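Local coordinates for beta-hexosaminidase (Neisseria gonorrhoeae, PDB 6JTJ), which cleaves terminal N-acetylglucosamine from peptidoglycan fragments, a glycoside hydrolase family 3 step that probably serves cell-wall recycling, at residues C[44-48]-C[350-354]; C[69-75]-C[100-105]; C[158-162]-C[204-208]. One frame throughout, in Å; residues are numbered along the deposited sequence.

Contact 1: residues C[44-48]-C[350-354]; sequences RGPVM and WQYME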
loop_
_atom_site.group_PDB
_atom_site.type_symbol
_atom_site.label_atom_id
_atom_site.label_comp_id
_atom_site.label_asym_id
_atom_site.label_seq_id
_atom_site.Cartn_x
_atom_site.Cartn_y
_atom_site.Cartn_z
ATOM N N ARG C 44 9.219 -7.825 30.546
ATOM C CA ARG C 44 8.475 -7.542 29.320
ATOM C C ARG C 44 8.481 -8.788 28.461
ATOM O O ARG C 44 9.540 -9.336 28.168
ATOM C CB ARG C 44 9.110 -6.392 28.567
ATOM C CG ARG C 44 9.040 -5.060 29.267
ATOM C CD ARG C 44 9.827 -4.028 28.487
ATOM N NE ARG C 44 9.653 -2.683 29.020
ATOM C CZ ARG C 44 10.628 -1.863 29.383
ATOM N NH1 ARG C 44 11.918 -2.201 29.264
ATOM N NH2 ARG C 44 10.306 -0.672 29.861
ATOM N N GLY C 45 7.291 -9.257 28.097
ATOM C CA GLY C 45 7.162 -10.436 27.247
ATOM C C GLY C 45 7.471 -10.137 25.797
ATOM O O GLY C 45 7.670 -8.985 25.434
ATOM N N PRO C 46 7.478 -11.172 24.947
ATOM C CA PRO C 46 7.847 -11.007 23.533
ATOM C C PRO C 46 6.688 -10.715 22.581
ATOM O O PRO C 46 6.828 -10.908 21.385
ATOM C CB PRO C 46 8.467 -12.367 23.194
ATOM C CG PRO C 46 7.675 -13.326 24.015
ATOM C CD PRO C 46 7.375 -12.598 25.312
ATOM N N VAL C 47 5.558 -10.260 23.092
ATOM C CA VAL C 47 4.416 -9.959 22.238
ATOM C C VAL C 47 4.109 -8.488 22.349
ATOM O O VAL C 47 4.044 -7.961 23.455
ATOM C CB VAL C 47 3.176 -10.770 22.658
ATOM C CG1 VAL C 47 1.954 -10.370 21.846
ATOM C CG2 VAL C 47 3.437 -12.257 22.507
ATOM N N MET C 48 3.911 -7.832 21.217
ATOM C CA MET C 48 3.437 -6.461 21.198
ATOM C C MET C 48 1.992 -6.491 20.736
ATOM O O MET C 48 1.677 -6.955 19.651
ATOM C CB MET C 48 4.281 -5.596 20.270
ATOM C CG MET C 48 3.834 -4.145 20.191
ATOM S SD MET C 48 5.006 -3.044 19.338
ATOM C CE MET C 48 5.892 -2.343 20.720
ATOM N N TRP C 350 14.411 -4.615 24.586
ATOM C CA TRP C 350 13.274 -3.753 24.927
ATOM C C TRP C 350 13.754 -2.464 25.612
ATOM O O TRP C 350 13.263 -1.378 25.331
ATOM C CB TRP C 350 12.316 -4.445 25.902
ATOM C CG TRP C 350 11.216 -5.352 25.360
ATOM C CD1 TRP C 350 11.019 -6.665 25.687
ATOM C CD2 TRP C 350 10.119 -4.991 24.503
ATOM N NE1 TRP C 350 9.896 -7.142 25.072
ATOM C CE2 TRP C 350 9.308 -6.136 24.361
ATOM C CE3 TRP C 350 9.743 -3.815 23.856
ATOM C CZ2 TRP C 350 8.158 -6.147 23.581
ATOM C CZ3 TRP C 350 8.582 -3.820 23.086
ATOM C CH2 TRP C 350 7.808 -4.976 22.954
ATOM N N GLN C 351 14.676 -2.599 26.559
ATOM C CA GLN C 351 15.062 -1.474 27.397
ATOM C C GLN C 351 15.780 -0.390 26.612
ATOM O O GLN C 351 15.588 0.788 26.875
ATOM C CB GLN C 351 15.926 -1.923 28.602
ATOM C CG GLN C 351 16.191 -0.795 29.636
ATOM C CD GLN C 351 14.967 0.106 30.018
ATOM O OE1 GLN C 351 13.791 -0.302 30.015
ATOM N NE2 GLN C 351 15.264 1.367 30.336
ATOM N N TYR C 352 16.599 -0.792 25.653
ATOM C CA TYR C 352 17.246 0.149 24.748
ATOM C C TYR C 352 16.230 1.078 24.044
ATOM O O TYR C 352 16.551 2.218 23.739
ATOM C CB TYR C 352 18.066 -0.621 23.719
ATOM C CG TYR C 352 18.960 0.234 22.840
ATOM C CD1 TYR C 352 20.077 0.895 23.364
ATOM C CD2 TYR C 352 18.702 0.363 21.485
ATOM C CE1 TYR C 352 20.905 1.663 22.553
ATOM C CE2 TYR C 352 19.515 1.118 20.667
ATOM C CZ TYR C 352 20.606 1.775 21.197
ATOM O OH TYR C 352 21.389 2.529 20.353
ATOM N N MET C 353 14.998 0.608 23.842
ATOM C CA MET C 353 13.955 1.416 23.186
ATOM C C MET C 353 13.182 2.355 24.113
ATOM O O MET C 353 12.372 3.143 23.635
ATOM C CB MET C 353 12.966 0.498 22.467
ATOM C CG MET C 353 13.586 -0.284 21.308
ATOM S SD MET C 353 12.353 -1.221 20.388
ATOM C CE MET C 353 11.504 -2.164 21.656
ATOM N N GLU C 354 13.394 2.260 25.426
ATOM C CA GLU C 354 12.665 3.118 26.361
ATOM C C GLU C 354 12.997 4.574 26.069
ATOM O O GLU C 354 14.122 4.906 25.714
ATOM C CB GLU C 354 12.963 2.815 27.838
ATOM C CG GLU C 354 11.749 3.081 28.727
ATOM C CD GLU C 354 11.914 2.580 30.157
ATOM O OE1 GLU C 354 10.889 2.393 30.877
ATOM O OE2 GLU C 354 13.088 2.360 30.554
#

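Contact 2: residues C[69-75]-C[100-105]; sequences IGGIILF and LIIAVD. With NAG (2-acetamido-2-deoxy-beta-D-glucopyranose), chain I.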
loop_
_atom_site.group_PDB
_atom_site.type_symbol
_atom_site.label_atom_id
_atom_site.label_comp_id
_atom_site.label_asym_id
_atom_site.label_seq_id
_atom_site.Cartn_x
_atom_site.Cartn_y
_atom_site.Cartn_z
ATOM N N ILE C 69 3.111 -10.430 27.181
ATOM C CA ILE C 69 3.088 -9.111 26.589
ATOM C C ILE C 69 4.220 -8.233 27.109
ATOM O O ILE C 69 4.511 -8.229 28.312
ATOM C CB ILE C 69 1.710 -8.485 26.803
ATOM C CG1 ILE C 69 0.702 -9.330 26.028
ATOM C CG2 ILE C 69 1.700 -7.031 26.347
ATOM C CD1 ILE C 69 -0.707 -8.804 26.058
ATOM N N GLY C 70 4.893 -7.545 26.182
ATOM C CA GLY C 70 5.976 -6.606 26.522
ATOM C C GLY C 70 5.791 -5.185 26.040
ATOM O O GLY C 70 6.500 -4.288 26.488
ATOM N N GLY C 71 4.834 -4.958 25.141
ATOM C CA GLY C 71 4.585 -3.616 24.622
ATOM C C GLY C 71 3.265 -3.490 23.884
ATOM O O GLY C 71 2.545 -4.459 23.704
ATOM N N ILE C 72 2.983 -2.277 23.443
ATOM C CA ILE C 72 1.734 -1.921 22.794
ATOM C C ILE C 72 2.025 -0.993 21.615
ATOM O O ILE C 72 2.840 -0.080 21.716
ATOM C CB ILE C 72 0.823 -1.158 23.779
ATOM C CG1 ILE C 72 0.324 -2.088 24.897
ATOM C CG2 ILE C 72 -0.343 -0.484 23.070
ATOM C CD1 ILE C 72 -0.488 -3.276 24.419
ATOM N N ILE C 73 1.334 -1.220 20.504
ATOM C CA ILE C 73 1.375 -0.309 19.373
ATOM C C ILE C 73 0.038 0.407 19.316
ATOM O O ILE C 73 -1.012 -0.229 19.407
ATOM C CB ILE C 73 1.698 -1.014 18.019
ATOM C CG1 ILE C 73 1.612 -0.043 16.839
ATOM C CG2 ILE C 73 0.741 -2.163 17.740
ATOM C CD1 ILE C 73 2.151 -0.643 15.552
ATOM N N LEU C 74 0.090 1.724 19.151
ATOM C CA LEU C 74 -1.108 2.533 19.028
ATOM C C LEU C 74 -1.379 2.939 17.584
ATOM O O LEU C 74 -0.478 2.954 16.737
ATOM C CB LEU C 74 -0.992 3.790 19.886
ATOM C CG LEU C 74 -0.833 3.541 21.393
ATOM C CD1 LEU C 74 -0.602 4.850 22.121
ATOM C CD2 LEU C 74 -2.049 2.823 21.969
ATOM N N PHE C 75 -2.645 3.252 17.326
ATOM C CA PHE C 75 -3.129 3.620 16.007
ATOM C C PHE C 75 -4.024 4.842 16.136
ATOM O O PHE C 75 -4.289 5.308 17.243
ATOM C CB PHE C 75 -3.910 2.460 15.399
ATOM C CG PHE C 75 -3.066 1.255 15.120
ATOM C CD1 PHE C 75 -2.271 1.203 13.998
ATOM C CD2 PHE C 75 -3.054 0.183 15.997
ATOM C CE1 PHE C 75 -1.500 0.100 13.735
ATOM C CE2 PHE C 75 -2.275 -0.921 15.749
ATOM C CZ PHE C 75 -1.502 -0.966 14.607
ATOM N N LEU C 100 5.425 -1.254 30.108
ATOM C CA LEU C 100 5.189 -1.686 28.740
ATOM C C LEU C 100 5.680 -0.603 27.776
ATOM O O LEU C 100 5.383 0.565 27.964
ATOM C CB LEU C 100 3.697 -1.961 28.508
ATOM C CG LEU C 100 3.089 -3.175 29.228
ATOM C CD1 LEU C 100 1.587 -3.220 28.990
ATOM C CD2 LEU C 100 3.728 -4.486 28.798
ATOM N N ILE C 101 6.446 -1.015 26.767
ATOM C CA ILE C 101 6.935 -0.114 25.727
ATOM C C ILE C 101 5.780 0.235 24.785
ATOM O O ILE C 101 5.015 -0.627 24.385
ATOM C CB ILE C 101 8.090 -0.766 24.931
ATOM C CG1 ILE C 101 9.336 -0.888 25.810
ATOM C CG2 ILE C 101 8.409 0.018 23.668
ATOM C CD1 ILE C 101 9.989 0.416 26.203
ATOM N N ILE C 102 5.641 1.509 24.465
ATOM C CA ILE C 102 4.548 1.985 23.628
ATOM C C ILE C 102 5.111 2.581 22.336
ATOM O O ILE C 102 5.975 3.469 22.371
ATOM C CB ILE C 102 3.701 3.051 24.368
ATOM C CG1 ILE C 102 3.202 2.490 25.712
ATOM C CG2 ILE C 102 2.535 3.499 23.499
ATOM C CD1 ILE C 102 2.404 3.474 26.549
ATOM N N ALA C 103 4.614 2.098 21.208
ATOM C CA ALA C 103 5.071 2.562 19.902
ATOM C C ALA C 103 3.929 3.028 19.018
ATOM O O ALA C 103 2.758 2.769 19.297
ATOM C CB ALA C 103 5.850 1.464 19.201
ATOM N N VAL C 104 4.300 3.762 17.972
ATOM C CA VAL C 104 3.357 4.259 16.963
ATOM C C VAL C 104 4.091 4.460 15.628
ATOM O O VAL C 104 5.313 4.604 15.595
ATOM C CB VAL C 104 2.712 5.586 17.415
ATOM C CG1 VAL C 104 3.722 6.729 17.371
ATOM C CG2 VAL C 104 1.488 5.925 16.583
ATOM N N ASP C 105 3.340 4.417 14.539
ATOM C CA ASP C 105 3.844 4.729 13.208
ATOM C C ASP C 105 3.705 6.226 12.913
ATOM O O ASP C 105 2.684 6.663 12.369
ATOM C CB ASP C 105 3.079 3.922 12.138
ATOM C CG ASP C 105 3.286 2.418 12.260
ATOM O OD1 ASP C 105 4.451 1.988 12.164
ATOM O OD2 ASP C 105 2.295 1.666 12.403
HETATM C C1 NAG I . 3.313 -2.774 8.196
HETATM C C2 NAG I . 3.904 -1.533 7.511
HETATM C C3 NAG I . 4.979 -0.918 8.375
HETATM C C4 NAG I . 4.474 -0.695 9.799
HETATM C C5 NAG I . 4.014 -1.995 10.428
HETATM C C6 NAG I . 3.337 -1.745 11.778
HETATM C C7 NAG I . 4.368 -1.158 5.081
HETATM C C8 NAG I . 3.487 0.017 5.154
HETATM N N2 NAG I . 4.495 -1.832 6.230
HETATM O O1 NAG I . 2.025 -3.057 7.682
HETATM O O3 NAG I . 5.401 0.288 7.778
HETATM O O4 NAG I . 5.451 -0.087 10.606
HETATM O O5 NAG I . 3.058 -2.599 9.581
HETATM O O6 NAG I . 2.153 -0.971 11.674
HETATM O O7 NAG I . 4.897 -1.486 4.005
HETATM O O HOH W 1 0.875 3.176 14.239
#

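Contact 3: residues C[158-162]-C[204-208]; sequences GIDLS and GMKSC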
loop_
_atom_site.group_PDB
_atom_site.type_symbol
_atom_site.label_atom_id
_atom_site.label_comp_id
_atom_site.label_asym_id
_atom_site.label_seq_id
_atom_site.Cartn_x
_atom_site.Cartn_y
_atom_site.Cartn_z
ATOM N N GLY C 158 3.928 10.351 26.289
ATOM C CA GLY C 158 4.251 9.072 26.927
ATOM C C GLY C 158 4.568 7.936 25.970
ATOM O O GLY C 158 4.552 6.776 26.372
ATOM N N ILE C 159 4.855 8.268 24.713
ATOM C CA ILE C 159 5.183 7.285 23.688
ATOM C C ILE C 159 6.677 7.023 23.774
ATOM O O ILE C 159 7.445 7.940 24.010
ATOM C CB ILE C 159 4.870 7.820 22.278
ATOM C CG1 ILE C 159 3.403 8.295 22.163
ATOM C CG2 ILE C 159 5.208 6.788 21.224
ATOM C CD1 ILE C 159 2.359 7.225 22.307
ATOM N N ASP C 160 7.104 5.784 23.577
ATOM C CA ASP C 160 8.545 5.485 23.636
ATOM C C ASP C 160 9.267 5.660 22.303
ATOM O O ASP C 160 10.385 6.161 22.261
ATOM C CB ASP C 160 8.771 4.072 24.147
ATOM C CG ASP C 160 8.403 3.929 25.601
ATOM O OD1 ASP C 160 9.118 4.503 26.448
ATOM O OD2 ASP C 160 7.416 3.233 25.893
ATOM N N LEU C 161 8.614 5.230 21.227
ATOM C CA LEU C 161 9.272 5.010 19.949
ATOM C C LEU C 161 8.285 5.216 18.801
ATOM O O LEU C 161 7.130 4.780 18.885
ATOM C CB LEU C 161 9.752 3.568 19.937
ATOM C CG LEU C 161 10.307 2.938 18.667
ATOM C CD1 LEU C 161 11.743 3.362 18.457
ATOM C CD2 LEU C 161 10.247 1.443 18.784
ATOM N N SER C 162 8.746 5.863 17.738
ATOM C CA SER C 162 8.063 5.816 16.440
ATOM C C SER C 162 8.757 4.818 15.516
ATOM O O SER C 162 9.985 4.727 15.499
ATOM C CB SER C 162 8.062 7.182 15.773
ATOM O OG SER C 162 7.471 7.108 14.484
ATOM N N GLY C 204 14.212 12.137 22.511
ATOM C CA GLY C 204 14.118 11.048 23.471
ATOM C C GLY C 204 14.032 9.646 22.884
ATOM O O GLY C 204 13.916 8.680 23.641
ATOM N N MET C 205 14.086 9.514 21.558
ATOM C CA MET C 205 13.725 8.245 20.906
ATOM C C MET C 205 14.853 7.604 20.114
ATOM O O MET C 205 15.658 8.280 19.503
ATOM C CB MET C 205 12.541 8.465 19.961
ATOM C CG MET C 205 11.265 8.944 20.643
ATOM S SD MET C 205 9.832 8.874 19.545
ATOM C CE MET C 205 8.509 9.036 20.762
ATOM N N LYS C 206 14.829 6.274 20.079
ATOM C CA LYS C 206 15.618 5.487 19.149
ATOM C C LYS C 206 14.908 5.353 17.793
ATOM O O LYS C 206 13.817 5.883 17.608
ATOM C CB LYS C 206 15.859 4.097 19.734
ATOM C CG LYS C 206 16.542 4.109 21.100
ATOM C CD LYS C 206 17.877 4.820 21.044
ATOM C CE LYS C 206 18.690 4.532 22.289
ATOM N NZ LYS C 206 17.921 4.860 23.528
ATOM N N SER C 207 15.540 4.640 16.854
ATOM C CA SER C 207 15.004 4.464 15.503
ATOM C C SER C 207 14.682 2.998 15.181
ATOM O O SER C 207 15.184 2.069 15.824
ATOM C CB SER C 207 16.010 4.949 14.495
ATOM O OG SER C 207 17.143 4.084 14.505
ATOM N N CYS C 208 13.798 2.810 14.197
ATOM C CA CYS C 208 13.425 1.490 13.707
ATOM C C CYS C 208 13.418 1.524 12.193
ATOM O O CYS C 208 12.539 2.161 11.595
ATOM C CB CYS C 208 12.040 1.087 14.227
ATOM S SG CYS C 208 11.466 -0.492 13.583
HETATM O O HOH W 2 12.873 5.079 21.708
HETATM O O HOH W 3 11.419 6.779 16.691
#

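Contact 1: residues C[44-48]-C[350-354]
Trp350 lies under the side chain of Arg44 and reaches past it to the turn that leads into strand 47-49. Arg44 CB sits over the five-membered ring, 3.8 Å from its centroid and 26° off the normal, a CH-pi contact; farther along the extended chain, Arg44 CD comes to 3.6 Å from Trp350 CB. Trp350 NE1 donates to Gly45 O at 2.9 Å, but the bond is bent, and the donor stands 41° above the carbonyl plane. At the far, benzene edge of the indole, Met48 CE lies near the ring plane, 3.9 Å from Trp350 CZ3. The Met48 chain sets out with CG anti to the backbone N and bends at its last torsion, which brings the CE methyl, not the sulfur, to the ring edge. Strands 47-49 and 321-323 are the first and last of the (beta/alpha)8 barrel. Trp350 also packs on Ile321 and Ile101, near the starts of their strands, which places the indole across the N-terminal end of the barrel. Gln351 follows, its chain bent at chi2, and its OE1 accepts a nearly straight bond (175°) from Arg44 NH1 at 2.8 Å. Amide and guanidinium are almost coplanar: OE1 lies in the guanidinium plane and NH1 in the amide's carbonyl plane, an edge-to-edge fit that would steady the guanidinium's rotation. Glu354 approaches another point on that edge: its OE1 makes a salt bridge with Arg44 NH2 at 3.3 Å, whose hydrogen bond is weak, the carboxylate turned nearly perpendicular to the guanidinium. Arg44 NH2 also bonds Glu99 O, so the carboxylate is its secondary partner.

Contact 2: residues C[69-75]-C[100-105]
Strand 69-74, helix 82-94 and the strand that starts at 101 form a beta-alpha-beta crossover of the (beta/alpha)8 barrel; the two strands pair in parallel, with axes 4.6 Å apart at an angle of 27°. The ladder starts with Ile101 N to Gly70 O, long at 3.3 Å, and tightens with Ile72 N to Ile101 O at 2.8 Å. Ala103 N to Ile72 O and Leu74 N to Ala103 O continue it on the alternating pattern of parallel strands. Where Gly71 faces Ile101 the backbones come especially close, with Gly71 CA 3.0 Å from Ile101 O.

Ile73 and Ala103 face the barrel interior, where both meet Met48 and Phe163. Ile72, Leu74 and Ile102 face the surrounding helices: Leu74 CD1 packs on Ile102 CG2 at 3.7 Å, while Leu85 and Ile92 of helix 82-94 cover this layer. Before the paired residues begin, Leu100 CD2 lies against the Gly70 carbonyl carbon.

The C-terminal ends reach the sugar site. A water bridges Leu74 O, Asp105 N and Asp105 OD2, tying the two strand ends together and backing the carboxylate, which also forms a salt bridge with Arg113. With CG beside its backbone N (chi1 -64°), Asp105 turns both oxygens to the bound N-acetylglucosamine: OD1 accepts from O4 at 2.8 Å, and OD2 from O6 at 2.7 Å.

Contact 3: residues C[158-162]-C[204-208]
The flat groups here are peptide units, and the Met205 and Leu161 side chains lie against those of the facing segment. Met205 is laid along the chain at Asp160: its CG is 3.3 Å from Asp160 O, its SD 3.7 Å from Ser162 N, and its CE reaches Ile159 O. Extended beyond CG (chi2 -169°, chi3 165°), the thioether follows the backbone until CE touches Ile159 CG2 at 4.0 Å. Leu161 CD1 leans on the carbonyl of Lys206, 3.4 Å from its O.

Two waters take the place of direct hydrogen bonds between the segments. One donates to Asp160 O and accepts from Lys206 N, both at 2.8 Å; the second donates to Ser162 O and to Lys206 O. These four backbone atoms, too far apart to bond directly, thus find partners. The waters bridge the seam between strands 161-162 and 208-212, the fourth and fifth of the (beta/alpha)8 barrel.

Gly204, at positive phi, is the C-prime residue of the Schellman motif ending the preceding helix. Met205 is covered by Ala151 and Leu154 of helix 136-155, Ile159 packs on Ile102 and Val104 of strand 101-108, and Cys208 on Met256 of strand 254-257.

All three contacts lie in one barrel: contact 1 across its N-terminal end, contacts 2 and 3 along its wall, contact 2 reaching the sugar site. Centres lie about 9 Å (contacts 1 and 2), 10 Å (2 and 3) and 12 Å (1 and 3) apart. Contact 2 closes before contact 3 opens, both within the roughly 300 residues of barrel that contact 1 encloses. The bond Gly70 N to Val47 O joins contacts 1 and 2, Asp160 N to Ile102 O joins 2 and 3, and Lys206 NZ to Tyr352 O ties 3 back to 1. Helix 346-352 thus lies at one end of the barrel, while at the other Asp105 is one of the residues that bind the sugar.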